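Local structure of arabinogalactan endo-1,4-beta-galactosidase (Ignisphaera aggregans, 7OSK) at residues G53-E58 with W90-V95; R94-P99 with S138-D143. The protein probably cleaves the beta-1,4-galactan backbone of arabinogalactan internally, with this chain holding the calcium-binding, family 53 catalytic part of a longer protein from a thermophilic archaeon. One frame throughout, in Å; residues are numbered along the deposited sequence.

Contact 1 (G53-E58 with W90-V95)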
ATOM      1  N   GLY A  53       4.010   8.796   2.352  1.00 22.83           N
ATOM      2  CA  GLY A  53       3.721   8.279   1.026  1.00 22.79           C
ATOM      3  C   GLY A  53       2.246   8.096   0.740  1.00 19.92           C
ATOM      4  O   GLY A  53       1.399   8.288   1.613  1.00 17.04           O
ATOM      5  N   VAL A  54       1.949   7.742  -0.507  1.00 21.17           N
ATOM      6  CA  VAL A  54       0.603   7.380  -0.929  1.00 20.49           C
ATOM      7  C   VAL A  54       0.684   6.186  -1.869  1.00 18.58           C
ATOM      8  O   VAL A  54       1.717   5.963  -2.504  1.00 19.79           O
ATOM      9  CB  VAL A  54      -0.118   8.543  -1.647  1.00 19.78           C
ATOM     10  CG1 VAL A  54      -0.331   9.714  -0.702  1.00 19.35           C
ATOM     11  CG2 VAL A  54       0.663   8.980  -2.881  1.00 22.78           C
ATOM     12  N   ASP A  55      -0.399   5.421  -1.955  1.00 19.97           N
ATOM     13  CA  ASP A  55      -0.491   4.336  -2.924  1.00 19.16           C
ATOM     14  C   ASP A  55      -1.201   4.839  -4.177  1.00 19.32           C
ATOM     15  O   ASP A  55      -2.398   5.120  -4.149  1.00 20.00           O
ATOM     16  CB  ASP A  55      -1.233   3.134  -2.336  1.00 17.69           C
ATOM     17  CG  ASP A  55      -1.136   1.901  -3.218  1.00 18.44           C
ATOM     18  OD1 ASP A  55      -1.750   1.894  -4.306  1.00 18.32           O
ATOM     19  OD2 ASP A  55      -0.454   0.931  -2.824  1.00 17.25           O
ATOM     20  N   ALA A  56      -0.452   4.953  -5.270  1.00 19.43           N
ATOM     21  CA  ALA A  56      -0.981   5.481  -6.524  1.00 21.03           C
ATOM     22  C   ALA A  56      -1.070   4.389  -7.584  1.00 19.59           C
ATOM     23  O   ALA A  56      -0.819   4.635  -8.762  1.00 19.38           O
ATOM     24  CB  ALA A  56      -0.108   6.629  -7.018  1.00 20.14           C
ATOM     25  N   SER A  57      -1.440   3.185  -7.159  1.00 19.36           N
ATOM     26  CA  SER A  57      -1.473   2.032  -8.053  1.00 19.33           C
ATOM     27  C   SER A  57      -2.494   2.190  -9.180  1.00 17.63           C
ATOM     28  O   SER A  57      -2.309   1.652 -10.270  1.00 16.06           O
ATOM     29  CB  SER A  57      -1.781   0.761  -7.259  1.00 19.06           C
ATOM     30  OG  SER A  57      -0.868   0.597  -6.187  1.00 19.33           O
ATOM     31  N   GLU A  58      -3.564   2.933  -8.918  1.00 18.21           N
ATOM     32  CA  GLU A  58      -4.647   3.076  -9.885  1.00 16.88           C
ATOM     33  C   GLU A  58      -4.402   4.240 -10.843  1.00 19.60           C
ATOM     34  O   GLU A  58      -5.022   4.319 -11.904  1.00 17.72           O
ATOM     35  CB  GLU A  58      -5.988   3.276  -9.171  1.00 18.37           C
ATOM     36  CG  GLU A  58      -6.302   2.240  -8.100  1.00 17.02           C
ATOM     37  CD  GLU A  58      -5.561   2.478  -6.796  1.00 17.39           C
ATOM     38  OE1 GLU A  58      -5.298   3.650  -6.456  1.00 16.60           O
ATOM     39  OE2 GLU A  58      -5.237   1.485  -6.112  1.00 18.92           O
ATOM     40  N   TRP A  90       7.113   9.519  -0.909  1.00 20.92           N
ATOM     41  CA  TRP A  90       7.176   8.102  -1.262  1.00 21.92           C
ATOM     42  C   TRP A  90       5.969   7.670  -2.084  1.00 21.52           C
ATOM     43  O   TRP A  90       4.874   8.215  -1.935  1.00 21.37           O
ATOM     44  CB  TRP A  90       7.270   7.238  -0.004  1.00 21.51           C
ATOM     45  CG  TRP A  90       8.659   7.072   0.514  1.00 19.63           C
ATOM     46  CD1 TRP A  90       9.396   7.993   1.195  1.00 21.94           C
ATOM     47  CD2 TRP A  90       9.479   5.903   0.404  1.00 19.91           C
ATOM     48  NE1 TRP A  90      10.629   7.473   1.512  1.00 21.81           N
ATOM     49  CE2 TRP A  90      10.703   6.190   1.037  1.00 20.79           C
ATOM     50  CE3 TRP A  90       9.296   4.642  -0.172  1.00 22.62           C
ATOM     51  CZ2 TRP A  90      11.741   5.262   1.111  1.00 22.59           C
ATOM     52  CZ3 TRP A  90      10.328   3.721  -0.097  1.00 23.57           C
ATOM     53  CH2 TRP A  90      11.534   4.037   0.540  1.00 21.46           C
ATOM     54  N   ILE A  91       6.191   6.682  -2.947  1.00 19.81           N
ATOM     55  CA  ILE A  91       5.147   6.119  -3.793  1.00 20.14           C
ATOM     56  C   ILE A  91       5.079   4.609  -3.590  1.00 20.89           C
ATOM     57  O   ILE A  91       6.098   3.918  -3.662  1.00 20.73           O
ATOM     58  CB  ILE A  91       5.397   6.424  -5.290  1.00 20.93           C
ATOM     59  CG1 ILE A  91       5.526   7.934  -5.524  1.00 23.05           C
ATOM     60  CG2 ILE A  91       4.284   5.842  -6.154  1.00 21.06           C
ATOM     61  CD1 ILE A  91       4.270   8.730  -5.203  1.00 22.59           C
ATOM     62  N   ARG A  92       3.876   4.106  -3.336  1.00 19.97           N
ATOM     63  CA  ARG A  92       3.656   2.672  -3.178  1.00 19.77           C
ATOM     64  C   ARG A  92       2.825   2.142  -4.339  1.00 17.78           C
ATOM     65  O   ARG A  92       1.783   2.701  -4.672  1.00 17.53           O
ATOM     66  CB  ARG A  92       2.965   2.375  -1.847  1.00 19.69           C
ATOM     67  CG  ARG A  92       2.698   0.901  -1.586  1.00 18.51           C
ATOM     68  CD  ARG A  92       2.127   0.695  -0.190  1.00 20.13           C
ATOM     69  NE  ARG A  92       1.871  -0.716   0.110  1.00 21.73           N
ATOM     70  CZ  ARG A  92       0.693  -1.320  -0.029  1.00 17.33           C
ATOM     71  NH1 ARG A  92      -0.364  -0.650  -0.471  1.00 18.32           N
ATOM     72  NH2 ARG A  92       0.570  -2.602   0.275  1.00 17.32           N
ATOM     73  N   LEU A  93       3.303   1.065  -4.957  1.00 18.98           N
ATOM     74  CA  LEU A  93       2.628   0.466  -6.104  1.00 18.17           C
ATOM     75  C   LEU A  93       2.523  -1.043  -5.947  1.00 16.89           C
ATOM     76  O   LEU A  93       3.511  -1.712  -5.644  1.00 17.22           O
ATOM     77  CB  LEU A  93       3.375   0.794  -7.401  1.00 19.99           C
ATOM     78  CG  LEU A  93       3.490   2.267  -7.796  1.00 19.43           C
ATOM     79  CD1 LEU A  93       4.451   2.417  -8.960  1.00 16.75           C
ATOM     80  CD2 LEU A  93       2.127   2.844  -8.144  1.00 18.92           C
ATOM     81  N   ARG A  94       1.322  -1.575  -6.152  1.00 19.00           N
ATOM     82  CA  ARG A  94       1.126  -3.018  -6.176  1.00 18.93           C
ATOM     83  C   ARG A  94       1.404  -3.539  -7.579  1.00 16.76           C
ATOM     84  O   ARG A  94       1.256  -2.808  -8.557  1.00 18.75           O
ATOM     85  CB  ARG A  94      -0.293  -3.393  -5.737  1.00 18.04           C
ATOM     86  CG  ARG A  94      -1.396  -2.797  -6.591  1.00 17.30           C
ATOM     87  CD  ARG A  94      -2.763  -3.324  -6.181  1.00 18.37           C
ATOM     88  NE  ARG A  94      -3.846  -2.648  -6.893  1.00 19.33           N
ATOM     89  CZ  ARG A  94      -4.395  -1.497  -6.513  1.00 17.23           C
ATOM     90  NH1 ARG A  94      -3.968  -0.875  -5.421  1.00 18.98           N
ATOM     91  NH2 ARG A  94      -5.375  -0.964  -7.229  1.00 13.61           N
ATOM     92  N   VAL A  95       1.811  -4.802  -7.669  1.00 17.92           N
ATOM     93  CA  VAL A  95       2.105  -5.429  -8.953  1.00 19.15           C
ATOM     94  C   VAL A  95       1.486  -6.822  -9.020  1.00 18.63           C
ATOM     95  O   VAL A  95       1.834  -7.708  -8.237  1.00 17.30           O
ATOM     96  CB  VAL A  95       3.633  -5.530  -9.202  1.00 16.82           C
ATOM     97  CG1 VAL A  95       3.926  -6.287 -10.492  1.00 17.32           C
ATOM     98  CG2 VAL A  95       4.260  -4.146  -9.250  1.00 17.00           C
TER
HETATM   99  O   HOH W   1      -1.989  -1.579  -3.422  1.00 16.22           O
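Arg94 reaches across from the end of strand 90-95 to clasp Ser57 and Glu58, just past the end of strand 51-55. Arg94 N donates to Ser57 OG (3.1 Å). CB lies loosely by Ser57 OG; the first torsion (chi1 59°) puts CG between the backbone N and the carbonyl carbon and against that hydroxyl, and Arg94 CG lies 3.5 Å from Ser57 OG. From CG to NE the chain is extended, passing Ser57 CB loosely and laying one guanidinium face over that carbon. At the tip both terminal nitrogens grip a single oxygen of Glu58, OE2, with NH2 at 2.7 Å on its anti lone pair and NH1 at 2.8 Å nearly in line with the C-O bond. The glutamate, bent at chi2, presents its carboxylate 34° from the guanidinium plane. NH1 also holds a water, which donates to Asp55 OD2, and NH2 has a further acceptor in Gly109 O.

Asp55 OD2 meets Arg92 NH1 at 2.8 Å, a salt bridge whose hydrogen bond is weak and bent, while Asp55 OD1 takes Ser57 N in an Asx turn. Arg92 extends into the barrel to Glu292 and Gln187, so the buried charges form one network that should help balance them. On the other face of the sheet Val54 CG2 and Ile91 CD1 meet, and Ile91 continues onto Phe120 of helix 114-126.

Backbone bonds in parallel register, such as Arg92 N to Val54 O (3.0 Å), join the strands. They are the first two of a TIM barrel, and the charged network sits at their C-terminal ends, where clan GH-A glycosidases place the active site.

Contact 2 (R94-P99 with S138-D143); sequences RVWNDP and SDWWAD
Trp96 packs against both Trp140 and Trp141, forming an aromatic cluster. Its CG stands anti to the carbonyl carbon, beside the backbone N, where the indole meets both partners. The edge of Trp140 points at the Trp96 face, with the six-membered ring of Trp96 and the five-membered ring of Trp140 centred 4.4 Å apart and their planes at 55°. Trp140 CA stands over the same face, and Arg94 CD lies near the rim of the opposite one. The Trp96 ring in turn presents its own edge to the face of Trp141; Trp96 CZ2 comes within 3.6 Å of Trp141 CD2, the ring planes being 73° apart. Trp141 CH2 lies over one face of the Arg94 guanidinium, which is also salt-bridged to Glu58, 3.3 Å from Arg94 NH2, the two planes turned 37° apart.

Beside these rings polar contacts link the loops. Asn97 N donates to Ser138 O (3.1 Å), and Asp98 N makes a weak, bent bond to Asp139 OD1.

In the next shell, Lys151 pairs with both Asp98 and Asp139, probably offsetting their like charges. Gly108 O accepts from Trp140 NE1, and His136 meets Trp96 edge-to-face.

The cluster joins the loops that follow the second and third strands of the TIM barrel. Trp141 also touches a bound hexane-1,6-diol, probably from the crystallisation liquor, which is consistent with a pocket on the catalytic rim of this family 53 domain.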
ATOM      1  N   ARG A  94       1.322  -1.575  -6.152  1.00 19.00           N
ATOM      2  CA  ARG A  94       1.126  -3.018  -6.176  1.00 18.93           C
ATOM      3  C   ARG A  94       1.404  -3.539  -7.579  1.00 16.76           C
ATOM      4  O   ARG A  94       1.256  -2.808  -8.557  1.00 18.75           O
ATOM      5  CB  ARG A  94      -0.293  -3.393  -5.737  1.00 18.04           C
ATOM      6  CG  ARG A  94      -1.396  -2.797  -6.591  1.00 17.30           C
ATOM      7  CD  ARG A  94      -2.763  -3.324  -6.181  1.00 18.37           C
ATOM      8  NE  ARG A  94      -3.846  -2.648  -6.893  1.00 19.33           N
ATOM      9  CZ  ARG A  94      -4.395  -1.497  -6.513  1.00 17.23           C
ATOM     10  NH1 ARG A  94      -3.968  -0.875  -5.421  1.00 18.98           N
ATOM     11  NH2 ARG A  94      -5.375  -0.964  -7.229  1.00 13.61           N
ATOM     12  N   VAL A  95       1.811  -4.802  -7.669  1.00 17.92           N
ATOM     13  CA  VAL A  95       2.105  -5.429  -8.953  1.00 19.15           C
ATOM     14  C   VAL A  95       1.486  -6.822  -9.020  1.00 18.63           C
ATOM     15  O   VAL A  95       1.834  -7.708  -8.237  1.00 17.30           O
ATOM     16  CB  VAL A  95       3.633  -5.530  -9.202  1.00 16.82           C
ATOM     17  CG1 VAL A  95       3.926  -6.287 -10.492  1.00 17.32           C
ATOM     18  CG2 VAL A  95       4.260  -4.146  -9.250  1.00 17.00           C
ATOM     19  N   TRP A  96       0.564  -6.998  -9.962  1.00 19.29           N
ATOM     20  CA  TRP A  96      -0.028  -8.300 -10.240  1.00 15.96           C
ATOM     21  C   TRP A  96       0.712  -8.939 -11.406  1.00 16.80           C
ATOM     22  O   TRP A  96       1.162  -8.246 -12.319  1.00 16.33           O
ATOM     23  CB  TRP A  96      -1.519  -8.165 -10.554  1.00 15.47           C
ATOM     24  CG  TRP A  96      -2.341  -7.701  -9.384  1.00 17.58           C
ATOM     25  CD1 TRP A  96      -2.205  -8.086  -8.081  1.00 18.22           C
ATOM     26  CD2 TRP A  96      -3.420  -6.760  -9.411  1.00 16.67           C
ATOM     27  NE1 TRP A  96      -3.134  -7.445  -7.298  1.00 16.45           N
ATOM     28  CE2 TRP A  96      -3.893  -6.627  -8.092  1.00 16.89           C
ATOM     29  CE3 TRP A  96      -4.033  -6.018 -10.424  1.00 20.05           C
ATOM     30  CZ2 TRP A  96      -4.947  -5.781  -7.758  1.00 19.24           C
ATOM     31  CZ3 TRP A  96      -5.084  -5.179 -10.089  1.00 20.69           C
ATOM     32  CH2 TRP A  96      -5.528  -5.067  -8.768  1.00 16.89           C
ATOM     33  N   ASN A  97       0.846 -10.262 -11.372  1.00 16.97           N
ATOM     34  CA  ASN A  97       1.625 -10.973 -12.377  1.00 16.98           C
ATOM     35  C   ASN A  97       0.991 -10.889 -13.758  1.00 18.13           C
ATOM     36  O   ASN A  97       1.649 -10.512 -14.729  1.00 19.26           O
ATOM     37  CB  ASN A  97       1.799 -12.437 -11.971  1.00 20.54           C
ATOM     38  CG  ASN A  97       2.607 -12.598 -10.696  1.00 20.23           C
ATOM     39  OD1 ASN A  97       2.569 -11.745  -9.809  1.00 16.91           O
ATOM     40  ND2 ASN A  97       3.348 -13.693 -10.602  1.00 21.60           N
ATOM     41  N   ASP A  98      -0.288 -11.242 -13.837  1.00 18.16           N
ATOM     42  CA  ASP A  98      -1.019 -11.227 -15.099  1.00 18.10           C
ATOM     43  C   ASP A  98      -2.496 -10.933 -14.860  1.00 18.28           C
ATOM     44  O   ASP A  98      -3.319 -11.849 -14.851  1.00 18.94           O
ATOM     45  CB  ASP A  98      -0.858 -12.565 -15.826  1.00 19.31           C
ATOM     46  CG  ASP A  98      -1.572 -12.594 -17.161  1.00 18.49           C
ATOM     47  OD1 ASP A  98      -1.630 -11.542 -17.831  1.00 18.82           O
ATOM     48  OD2 ASP A  98      -2.078 -13.669 -17.542  1.00 19.61           O
ATOM     49  N   PRO A  99      -2.838  -9.649 -14.661  1.00 16.17           N
ATOM     50  CA  PRO A  99      -4.221  -9.231 -14.410  1.00 17.40           C
ATOM     51  C   PRO A  99      -5.076  -9.187 -15.682  1.00 19.31           C
ATOM     52  O   PRO A  99      -5.854  -8.256 -15.890  1.00 19.05           O
ATOM     53  CB  PRO A  99      -4.048  -7.836 -13.799  1.00 19.03           C
ATOM     54  CG  PRO A  99      -2.798  -7.321 -14.405  1.00 17.58           C
ATOM     55  CD  PRO A  99      -1.899  -8.515 -14.572  1.00 17.49           C
ATOM     56  N   SER A 138      -0.040 -12.644  -7.092  1.00 20.11           N
ATOM     57  CA  SER A 138      -1.348 -13.099  -7.536  1.00 18.64           C
ATOM     58  C   SER A 138      -1.658 -12.364  -8.832  1.00 18.95           C
ATOM     59  O   SER A 138      -1.027 -11.349  -9.128  1.00 20.32           O
ATOM     60  CB  SER A 138      -2.414 -12.821  -6.475  1.00 18.42           C
ATOM     61  OG  SER A 138      -3.702 -13.203  -6.927  1.00 22.38           O
ATOM     62  N   ASP A 139      -2.612 -12.864  -9.610  1.00 19.45           N
ATOM     63  CA  ASP A 139      -2.988 -12.195 -10.852  1.00 18.72           C
ATOM     64  C   ASP A 139      -3.944 -11.043 -10.569  1.00 20.00           C
ATOM     65  O   ASP A 139      -4.164 -10.191 -11.425  1.00 19.94           O
ATOM     66  CB  ASP A 139      -3.630 -13.175 -11.839  1.00 19.16           C
ATOM     67  CG  ASP A 139      -2.604 -14.005 -12.595  1.00 20.95           C
ATOM     68  OD1 ASP A 139      -1.457 -13.541 -12.768  1.00 21.35           O
ATOM     69  OD2 ASP A 139      -2.948 -15.124 -13.027  1.00 20.54           O
ATOM     70  N   TRP A 140      -4.514 -11.015  -9.370  1.00 17.38           N
ATOM     71  CA  TRP A 140      -5.394  -9.918  -8.989  1.00 17.39           C
ATOM     72  C   TRP A 140      -5.348  -9.691  -7.477  1.00 17.25           C
ATOM     73  O   TRP A 140      -4.363 -10.048  -6.834  1.00 17.20           O
ATOM     74  CB  TRP A 140      -6.823 -10.203  -9.463  1.00 18.46           C
ATOM     75  CG  TRP A 140      -7.592  -8.976  -9.893  1.00 18.73           C
ATOM     76  CD1 TRP A 140      -7.098  -7.873 -10.531  1.00 19.64           C
ATOM     77  CD2 TRP A 140      -8.993  -8.736  -9.708  1.00 17.57           C
ATOM     78  NE1 TRP A 140      -8.103  -6.962 -10.753  1.00 18.23           N
ATOM     79  CE2 TRP A 140      -9.276  -7.469 -10.257  1.00 18.11           C
ATOM     80  CE3 TRP A 140     -10.034  -9.467  -9.129  1.00 16.65           C
ATOM     81  CZ2 TRP A 140     -10.555  -6.918 -10.244  1.00 19.64           C
ATOM     82  CZ3 TRP A 140     -11.303  -8.918  -9.116  1.00 17.96           C
ATOM     83  CH2 TRP A 140     -11.553  -7.657  -9.670  1.00 21.26           C
ATOM     84  N   TRP A 141      -6.404  -9.092  -6.922  1.00 18.07           N
ATOM     85  CA  TRP A 141      -6.433  -8.697  -5.510  1.00 18.30           C
ATOM     86  C   TRP A 141      -6.019  -9.820  -4.566  1.00 18.43           C
ATOM     87  O   TRP A 141      -6.448 -10.965  -4.719  1.00 16.05           O
ATOM     88  CB  TRP A 141      -7.829  -8.216  -5.112  1.00 15.80           C
ATOM     89  CG  TRP A 141      -8.323  -7.045  -5.895  1.00 17.72           C
ATOM     90  CD1 TRP A 141      -9.216  -7.069  -6.921  1.00 18.65           C
ATOM     91  CD2 TRP A 141      -7.958  -5.672  -5.715  1.00 18.85           C
ATOM     92  NE1 TRP A 141      -9.433  -5.800  -7.394  1.00 17.87           N
ATOM     93  CE2 TRP A 141      -8.672  -4.921  -6.669  1.00 18.44           C
ATOM     94  CE3 TRP A 141      -7.101  -5.002  -4.836  1.00 19.13           C
ATOM     95  CZ2 TRP A 141      -8.553  -3.539  -6.773  1.00 19.34           C
ATOM     96  CZ3 TRP A 141      -6.985  -3.628  -4.942  1.00 19.86           C
ATOM     97  CH2 TRP A 141      -7.706  -2.913  -5.904  1.00 20.18           C
ATOM     98  N   ALA A 142      -5.185  -9.473  -3.589  1.00 16.63           N
ATOM     99  CA  ALA A 142      -4.772 -10.414  -2.558  1.00 16.13           C
ATOM    100  C   ALA A 142      -4.838  -9.765  -1.179  1.00 17.82           C
ATOM    101  O   ALA A 142      -4.386  -8.635  -0.985  1.00 18.94           O
ATOM    102  CB  ALA A 142      -3.370 -10.930  -2.836  1.00 18.86           C
ATOM    103  N   ASP A 143      -5.422 -10.490  -0.231  1.00 17.75           N
ATOM    104  CA  ASP A 143      -5.510 -10.053   1.155  1.00 18.71           C
ATOM    105  C   ASP A 143      -5.713 -11.311   2.004  1.00 19.47           C
ATOM    106  O   ASP A 143      -5.703 -12.413   1.461  1.00 19.27           O
ATOM    107  CB  ASP A 143      -6.641  -9.037   1.326  1.00 16.17           C
ATOM    108  CG  ASP A 143      -7.981  -9.582   0.899  1.00 19.11           C
ATOM    109  OD1 ASP A 143      -8.531 -10.442   1.618  1.00 17.70           O
ATOM    110  OD2 ASP A 143      -8.488  -9.140  -0.153  1.00 22.96           O
TER

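Overall arrangement
From the N terminus, the chain runs along strand 51-55 and out of it through 56-58, passes through helices 59-65 and 79-85, and returns in strand 90-95. Contact 1 closes this first excursion by pairing the two neighbouring strands. Without a break, the chain continues from the second strand into 94-99, passes through helix 114-126 and strand 130-135, and comes back at 138-143, where contact 2 closes the next loop. The closures follow one another, neither nesting nor crossing, and share Arg94 and Val95. Contact 1 thus joins barrel strands, whereas contact 2 joins the loops that follow the second and third strands. Arg94 carries the connection from one to the other.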